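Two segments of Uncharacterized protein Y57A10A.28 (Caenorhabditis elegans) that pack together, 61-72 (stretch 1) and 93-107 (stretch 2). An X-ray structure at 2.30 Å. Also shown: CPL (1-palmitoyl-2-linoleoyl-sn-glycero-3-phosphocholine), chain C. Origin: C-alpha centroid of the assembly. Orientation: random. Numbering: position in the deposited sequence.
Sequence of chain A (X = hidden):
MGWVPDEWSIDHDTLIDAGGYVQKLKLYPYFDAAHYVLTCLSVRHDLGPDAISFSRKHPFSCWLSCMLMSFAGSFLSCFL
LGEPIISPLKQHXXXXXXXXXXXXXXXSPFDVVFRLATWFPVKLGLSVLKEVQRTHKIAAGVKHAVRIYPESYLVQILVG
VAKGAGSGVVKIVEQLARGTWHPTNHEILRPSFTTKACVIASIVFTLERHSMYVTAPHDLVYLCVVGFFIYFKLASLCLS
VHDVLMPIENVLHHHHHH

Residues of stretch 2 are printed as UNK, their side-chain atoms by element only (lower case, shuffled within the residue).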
# COMPACT_ATOMS: atom_id res chain seq x y z
N SER A 61 -16.50 -11.24 1.37
CA SER A 61 -15.05 -11.31 1.22
C SER A 61 -14.71 -11.92 -0.14
O SER A 61 -13.82 -11.44 -0.84
CB SER A 61 -14.45 -12.14 2.35
OG SER A 61 -13.04 -12.26 2.22
N CYS A 62 -15.41 -13.00 -0.49
CA CYS A 62 -15.18 -13.67 -1.76
C CYS A 62 -15.47 -12.70 -2.91
O CYS A 62 -14.67 -12.56 -3.84
CB CYS A 62 -16.07 -14.91 -1.87
SG CYS A 62 -15.76 -15.91 -3.35
N TRP A 63 -16.61 -12.02 -2.84
CA TRP A 63 -16.96 -11.07 -3.89
C TRP A 63 -15.87 -10.01 -4.02
O TRP A 63 -15.45 -9.68 -5.14
CB TRP A 63 -18.28 -10.38 -3.56
CG TRP A 63 -18.58 -9.22 -4.46
CD1 TRP A 63 -19.09 -9.27 -5.73
CD2 TRP A 63 -18.33 -7.83 -4.19
NE1 TRP A 63 -19.17 -8.01 -6.26
CE2 TRP A 63 -18.71 -7.11 -5.34
CE3 TRP A 63 -17.81 -7.13 -3.09
CZ2 TRP A 63 -18.59 -5.71 -5.43
CZ3 TRP A 63 -17.70 -5.73 -3.17
CH2 TRP A 63 -18.08 -5.04 -4.33
N LEU A 64 -15.40 -9.50 -2.89
CA LEU A 64 -14.37 -8.47 -2.87
C LEU A 64 -13.06 -8.96 -3.49
O LEU A 64 -12.44 -8.27 -4.29
CB LEU A 64 -14.10 -8.01 -1.44
CG LEU A 64 -13.02 -6.93 -1.33
CD1 LEU A 64 -13.46 -5.71 -2.10
CD2 LEU A 64 -12.75 -6.59 0.11
N SER A 65 -12.64 -10.17 -3.12
CA SER A 65 -11.43 -10.73 -3.66
C SER A 65 -11.49 -10.77 -5.19
O SER A 65 -10.50 -10.50 -5.86
CB SER A 65 -11.21 -12.15 -3.13
OG SER A 65 -11.11 -12.14 -1.72
N CYS A 66 -12.65 -11.09 -5.74
CA CYS A 66 -12.78 -11.16 -7.18
C CYS A 66 -12.86 -9.79 -7.86
O CYS A 66 -12.33 -9.60 -8.95
CB CYS A 66 -14.00 -12.02 -7.56
SG CYS A 66 -13.72 -13.79 -7.30
N MET A 67 -13.52 -8.84 -7.22
CA MET A 67 -13.61 -7.52 -7.81
C MET A 67 -12.22 -6.88 -7.84
O MET A 67 -11.84 -6.25 -8.83
CB MET A 67 -14.58 -6.64 -7.02
CG MET A 67 -16.03 -7.08 -7.10
SD MET A 67 -16.72 -7.17 -8.80
CE MET A 67 -16.43 -8.92 -9.21
N LEU A 68 -11.46 -7.05 -6.76
CA LEU A 68 -10.13 -6.45 -6.71
C LEU A 68 -9.24 -6.98 -7.81
O LEU A 68 -8.48 -6.23 -8.43
CB LEU A 68 -9.46 -6.70 -5.35
CG LEU A 68 -10.07 -5.97 -4.16
CD1 LEU A 68 -9.06 -5.93 -3.03
CD2 LEU A 68 -10.46 -4.55 -4.55
N MET A 69 -9.33 -8.28 -8.07
CA MET A 69 -8.53 -8.90 -9.10
C MET A 69 -9.07 -8.57 -10.49
O MET A 69 -8.31 -8.37 -11.43
CB MET A 69 -8.50 -10.42 -8.91
CG MET A 69 -7.65 -10.87 -7.74
SD MET A 69 -5.91 -10.45 -7.98
CE MET A 69 -5.48 -11.61 -9.25
N SER A 70 -10.39 -8.49 -10.61
CA SER A 70 -11.01 -8.21 -11.89
C SER A 70 -10.67 -6.84 -12.41
O SER A 70 -10.62 -6.62 -13.61
CB SER A 70 -12.53 -8.35 -11.78
OG SER A 70 -12.89 -9.73 -11.71
N PHE A 71 -10.40 -5.91 -11.50
CA PHE A 71 -10.09 -4.54 -11.89
C PHE A 71 -8.73 -4.08 -11.37
O PHE A 71 -8.47 -2.88 -11.23
CB PHE A 71 -11.19 -3.61 -11.38
CG PHE A 71 -12.53 -3.88 -11.99
CD1 PHE A 71 -12.81 -3.50 -13.30
CD2 PHE A 71 -13.49 -4.58 -11.27
CE1 PHE A 71 -14.04 -3.82 -13.89
CE2 PHE A 71 -14.72 -4.91 -11.85
CZ PHE A 71 -14.99 -4.53 -13.17
N ALA A 72 -7.86 -5.05 -11.10
CA ALA A 72 -6.53 -4.79 -10.57
C ALA A 72 -5.77 -3.70 -11.33
O ALA A 72 -5.24 -2.77 -10.72
CB ALA A 72 -5.72 -6.08 -10.56
N UNK A 93 -21.89 -0.45 -14.93
CA UNK A 93 -22.09 -1.57 -15.84
C UNK A 93 -21.00 -2.63 -15.64
O UNK A 93 -21.30 -3.82 -15.56
c UNK A 93 -22.10 -1.08 -17.30
N UNK A 94 -19.74 -2.18 -15.57
CA UNK A 94 -18.62 -3.10 -15.38
C UNK A 94 -18.71 -3.88 -14.08
O UNK A 94 -18.57 -5.10 -14.07
o UNK A 94 -17.41 -2.37 -17.77
o UNK A 94 -16.17 -0.82 -16.81
c UNK A 94 -16.93 -1.81 -16.76
c UNK A 94 -17.28 -2.36 -15.40
N UNK A 95 -18.96 -3.16 -12.99
CA UNK A 95 -19.06 -3.80 -11.68
C UNK A 95 -20.22 -4.77 -11.63
O UNK A 95 -20.11 -5.84 -11.02
c UNK A 95 -19.23 -2.75 -10.56
c UNK A 95 -18.05 -1.78 -10.60
c UNK A 95 -19.30 -3.43 -9.21
c UNK A 95 -16.70 -2.47 -10.53
N UNK A 96 -21.32 -4.42 -12.28
CA UNK A 96 -22.47 -5.32 -12.29
C UNK A 96 -22.13 -6.59 -13.05
O UNK A 96 -22.34 -7.69 -12.54
c UNK A 96 -24.89 -5.61 -12.95
c UNK A 96 -23.69 -4.66 -12.93
c UNK A 96 -26.04 -4.93 -13.60
c UNK A 96 -25.27 -6.01 -11.53
N UNK A 97 -21.58 -6.44 -14.26
CA UNK A 97 -21.21 -7.60 -15.06
C UNK A 97 -20.20 -8.47 -14.31
O UNK A 97 -20.29 -9.70 -14.32
c UNK A 97 -20.63 -7.16 -16.42
c UNK A 97 -20.16 -8.27 -17.38
c UNK A 97 -21.29 -9.22 -17.71
c UNK A 97 -19.60 -7.67 -18.65
N UNK A 98 -19.26 -7.81 -13.64
CA UNK A 98 -18.25 -8.53 -12.88
C UNK A 98 -18.85 -9.30 -11.71
O UNK A 98 -18.46 -10.44 -11.43
N UNK A 99 -19.79 -8.68 -11.01
CA UNK A 99 -20.43 -9.34 -9.88
C UNK A 99 -21.29 -10.53 -10.35
O UNK A 99 -21.36 -11.56 -9.68
c UNK A 99 -21.30 -8.35 -9.13
o UNK A 99 -20.54 -7.20 -8.80
N UNK A 100 -21.94 -10.37 -11.51
CA UNK A 100 -22.77 -11.44 -12.04
C UNK A 100 -21.91 -12.64 -12.41
O UNK A 100 -22.24 -13.78 -12.08
c UNK A 100 -24.65 -9.99 -12.79
c UNK A 100 -24.20 -12.15 -13.98
c UNK A 100 -25.39 -9.31 -13.93
c UNK A 100 -23.57 -10.96 -13.25
N UNK A 101 -20.79 -12.38 -13.09
CA UNK A 101 -19.89 -13.46 -13.46
C UNK A 101 -19.41 -14.16 -12.19
O UNK A 101 -19.42 -15.39 -12.11
c UNK A 101 -18.67 -12.93 -14.26
c UNK A 101 -17.58 -13.99 -14.32
c UNK A 101 -19.10 -12.55 -15.67
N UNK A 102 -18.98 -13.37 -11.20
CA UNK A 102 -18.51 -13.92 -9.94
C UNK A 102 -19.58 -14.79 -9.29
O UNK A 102 -19.30 -15.89 -8.80
c UNK A 102 -18.71 -13.75 -5.39
c UNK A 102 -17.10 -13.97 -6.92
c UNK A 102 -21.17 -12.50 -5.44
c UNK A 102 -18.11 -12.80 -8.97
c UNK A 102 -18.08 -13.24 -7.54
c UNK A 102 -20.38 -12.45 -6.59
n UNK A 102 -17.47 -14.29 -5.63
c UNK A 102 -20.72 -13.17 -4.28
c UNK A 102 -19.13 -13.09 -6.58
c UNK A 102 -19.50 -13.80 -4.24
N UNK A 103 -20.82 -14.30 -9.28
CA UNK A 103 -21.92 -15.07 -8.71
C UNK A 103 -22.10 -16.39 -9.44
O UNK A 103 -22.28 -17.44 -8.81
c UNK A 103 -23.23 -14.29 -8.79
c UNK A 103 -26.28 -16.55 -8.56
c UNK A 103 -25.26 -15.76 -9.07
c UNK A 103 -26.44 -16.64 -7.19
c UNK A 103 -25.59 -15.97 -6.33
c UNK A 103 -24.39 -15.07 -8.23
c UNK A 103 -24.57 -15.19 -6.86
o UNK A 103 -27.46 -17.40 -6.67
N UNK A 104 -22.05 -16.34 -10.76
CA UNK A 104 -22.20 -17.53 -11.57
C UNK A 104 -21.04 -18.52 -11.41
O UNK A 104 -21.26 -19.72 -11.36
c UNK A 104 -22.35 -17.16 -13.05
c UNK A 104 -23.57 -16.06 -14.93
c UNK A 104 -24.84 -17.18 -13.12
c UNK A 104 -23.60 -16.37 -13.44
N UNK A 105 -19.82 -18.01 -11.32
CA UNK A 105 -18.67 -18.88 -11.18
C UNK A 105 -18.65 -19.63 -9.85
O UNK A 105 -18.29 -20.80 -9.79
c UNK A 105 -17.18 -17.68 -12.81
c UNK A 105 -17.35 -18.09 -11.35
c UNK A 105 -16.17 -18.94 -10.93
N UNK A 106 -19.06 -18.96 -8.78
CA UNK A 106 -19.07 -19.61 -7.48
C UNK A 106 -20.38 -20.28 -7.08
O UNK A 106 -20.36 -21.25 -6.32
c UNK A 106 -16.41 -19.00 -5.42
c UNK A 106 -15.28 -17.07 -7.06
c UNK A 106 -14.48 -17.77 -6.17
c UNK A 106 -16.65 -17.34 -7.12
c UNK A 106 -15.04 -18.74 -5.34
c UNK A 106 -18.69 -18.60 -6.37
c UNK A 106 -17.22 -18.31 -6.30
N UNK A 107 -21.51 -19.79 -7.57
CA UNK A 107 -22.78 -20.37 -7.14
C UNK A 107 -23.76 -20.98 -8.15
O UNK A 107 -24.84 -21.39 -7.76
c UNK A 107 -22.67 -18.67 -5.27
c UNK A 107 -21.07 -17.43 -3.34
c UNK A 107 -23.53 -19.32 -6.32
c UNK A 107 -21.34 -18.79 -3.25
c UNK A 107 -22.38 -17.30 -5.34
c UNK A 107 -22.14 -19.40 -4.21
c UNK A 107 -21.59 -16.69 -4.38
o UNK A 107 -20.26 -16.82 -2.40
C1 CPL C . -27.94 -12.40 -4.94
C2 CPL C . -28.01 -12.52 -6.53
C3 CPL C . -26.64 -12.18 -7.20
C4 CPL C . -25.13 -14.75 -2.77
C5 CPL C . -25.23 -15.51 -1.43
C6 CPL C . -24.97 -17.97 -2.36
C7 CPL C . -23.94 -17.19 -0.17
C8 CPL C . -25.77 -17.31 -0.71
C11 CPL C . -25.84 -9.96 -8.21
C12 CPL C . -26.41 -8.61 -8.72
C13 CPL C . -27.91 -8.67 -9.16
C14 CPL C . -28.14 -8.29 -10.64
C15 CPL C . -29.58 -7.83 -10.99
C16 CPL C . -29.63 -6.85 -12.21
C17 CPL C . -29.05 -7.41 -13.51
C18 CPL C . -30.15 -7.88 -14.55
C19 CPL C . -29.87 -9.26 -15.30
C20 CPL C . -29.37 -9.22 -16.77
C21 CPL C . -27.86 -9.43 -16.98
C22 CPL C . -27.51 -10.91 -17.23
C23 CPL C . -26.42 -11.19 -18.24
C24 CPL C . -25.59 -12.47 -17.95
C25 CPL C . -24.10 -12.26 -18.25
C26 CPL C . -23.34 -13.56 -18.12
C31 CPL C . -29.65 -14.25 -7.77
C32 CPL C . -30.06 -13.26 -8.86
C33 CPL C . -30.71 -13.98 -10.10
C34 CPL C . -32.10 -13.41 -10.44
C35 CPL C . -32.13 -12.54 -11.72
C36 CPL C . -32.99 -11.26 -11.53
C37 CPL C . -33.63 -10.74 -12.81
C38 CPL C . -35.09 -10.37 -12.64
C39 CPL C . -35.90 -10.94 -13.82
C40 CPL C . -37.06 -11.63 -13.72
C41 CPL C . -38.23 -11.23 -12.82
C42 CPL C . -39.08 -10.18 -13.56
C43 CPL C . -39.30 -8.93 -13.07
C44 CPL C . -38.24 -7.85 -13.06
C45 CPL C . -37.82 -7.37 -11.67
N CPL C . -24.59 -16.86 -1.44
O2 CPL C . -28.50 -13.88 -6.86
O3 CPL C . -26.61 -10.72 -7.16
O11 CPL C . -24.73 -10.40 -8.68
O31 CPL C . -30.27 -15.33 -7.64
O1P CPL C . -25.86 -11.08 -2.94
O2P CPL C . -27.22 -12.93 -1.91
O3P CPL C . -26.68 -13.03 -4.44
O4P CPL C . -24.82 -13.34 -2.66
P CPL C . -26.18 -12.58 -2.97
O HOH W 1 -15.48 -11.16 -11.46

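Position 93 carries one side-chain carbon, out of reach of stretch 1: Ala 93. Position 94 has two carbons, the second bearing two oxygens, which is a carboxylate. Its CB lies 3.9 Å from Phe 71 CZ, and its backbone O sits 3.7 Å from the same CZ, near the plane of the ring; the residue is Asp 94.

Position 95 has four carbons forked at the first, with one arm two carbons long, the pattern of isoleucine. The end of the long arm of Ile 95, CD1, reaches 3.4 Å from Phe 71 CE2, while CG2 is 4.5 Å from Trp 63 CZ2. Positions 96 and 97 each have four carbons forked at the second, hence Leu 96 and Leu 97. Neither touches stretch 1; Leu 96 CD1 instead lies 3.8 Å from lipid atom CPL C14.

Position 98 has no side-chain atoms, so it is Gly 98. An ideal CB here would point toward stretch 1, 3.5 Å from Met 67 CE and 3.7 Å from Phe 71 CE2, and would be crowded by Asp 94 O at 3.3 Å. Met 67 CE lies 3.4 Å from Gly 98 O, packed against backbone that no side chain covers. Position 99 shows one carbon and then one oxygen. That oxygen accepts a hydrogen bond from Trp 63 NE1, and the residue is serine: Trp 63 NE1 to Ser 99 OG is 3.0 Å, with an N-H...acceptor angle of 167°. Ser 99 OG in turn donates to Ile 95 O at 2.6 Å.

Position 100 repeats the isoleucine fork and points away: Ile 100, with CD1 3.9 Å from CPL C21. Position 101 has one carbon carrying two more, Val 101, without contact.

Position 102 has one carbon followed by fused five- and six-membered rings containing one nitrogen, an indole touching Cys 62, Trp 63, Cys 66 and Met 67. This is Trp 102. Its NE1 donates to Cys 62 SG at 3.3 Å and 175°. Trp 63 presents its edge to the six-membered ring, with planes at 79°, and Trp 63 CB lies 3.7 Å from that ring's centroid.

Position 103 has one carbon, then a six-carbon ring bearing one oxygen: Tyr 103, whose face meets CPL O2. Position 104 has four carbons forked at the second, Leu 104, and position 105 three carbons, one carrying two, Val 105; both are out of reach. Position 106 has one carbon, then a six-carbon ring with no oxygen, Phe 106; Cys 62 SG sits over its face, 3.6 Å from the centroid. Position 107 has one carbon, then a six-carbon ring bearing one oxygen, Tyr 107, its face over CPL C6.

The helices cross at 126°, with axes 10.0 Å apart at closest approach, and the two stretches bury 537 Å², both sides summed. Two reciprocal knobs lock them: Met 67 sits among Ile 95, Gly 98, Ser 99 and Trp 102, and Trp 102 among Cys 62, Trp 63, Cys 66 and Met 67. Each tryptophan also spends its indole N-H on the opposing helix, so both indole N-H groups are satisfied across the seam, and a water donates to both Ser 70 OG and Gly 98 O.

Stretch 2 93-107: ADILLGSIVWYLVFY
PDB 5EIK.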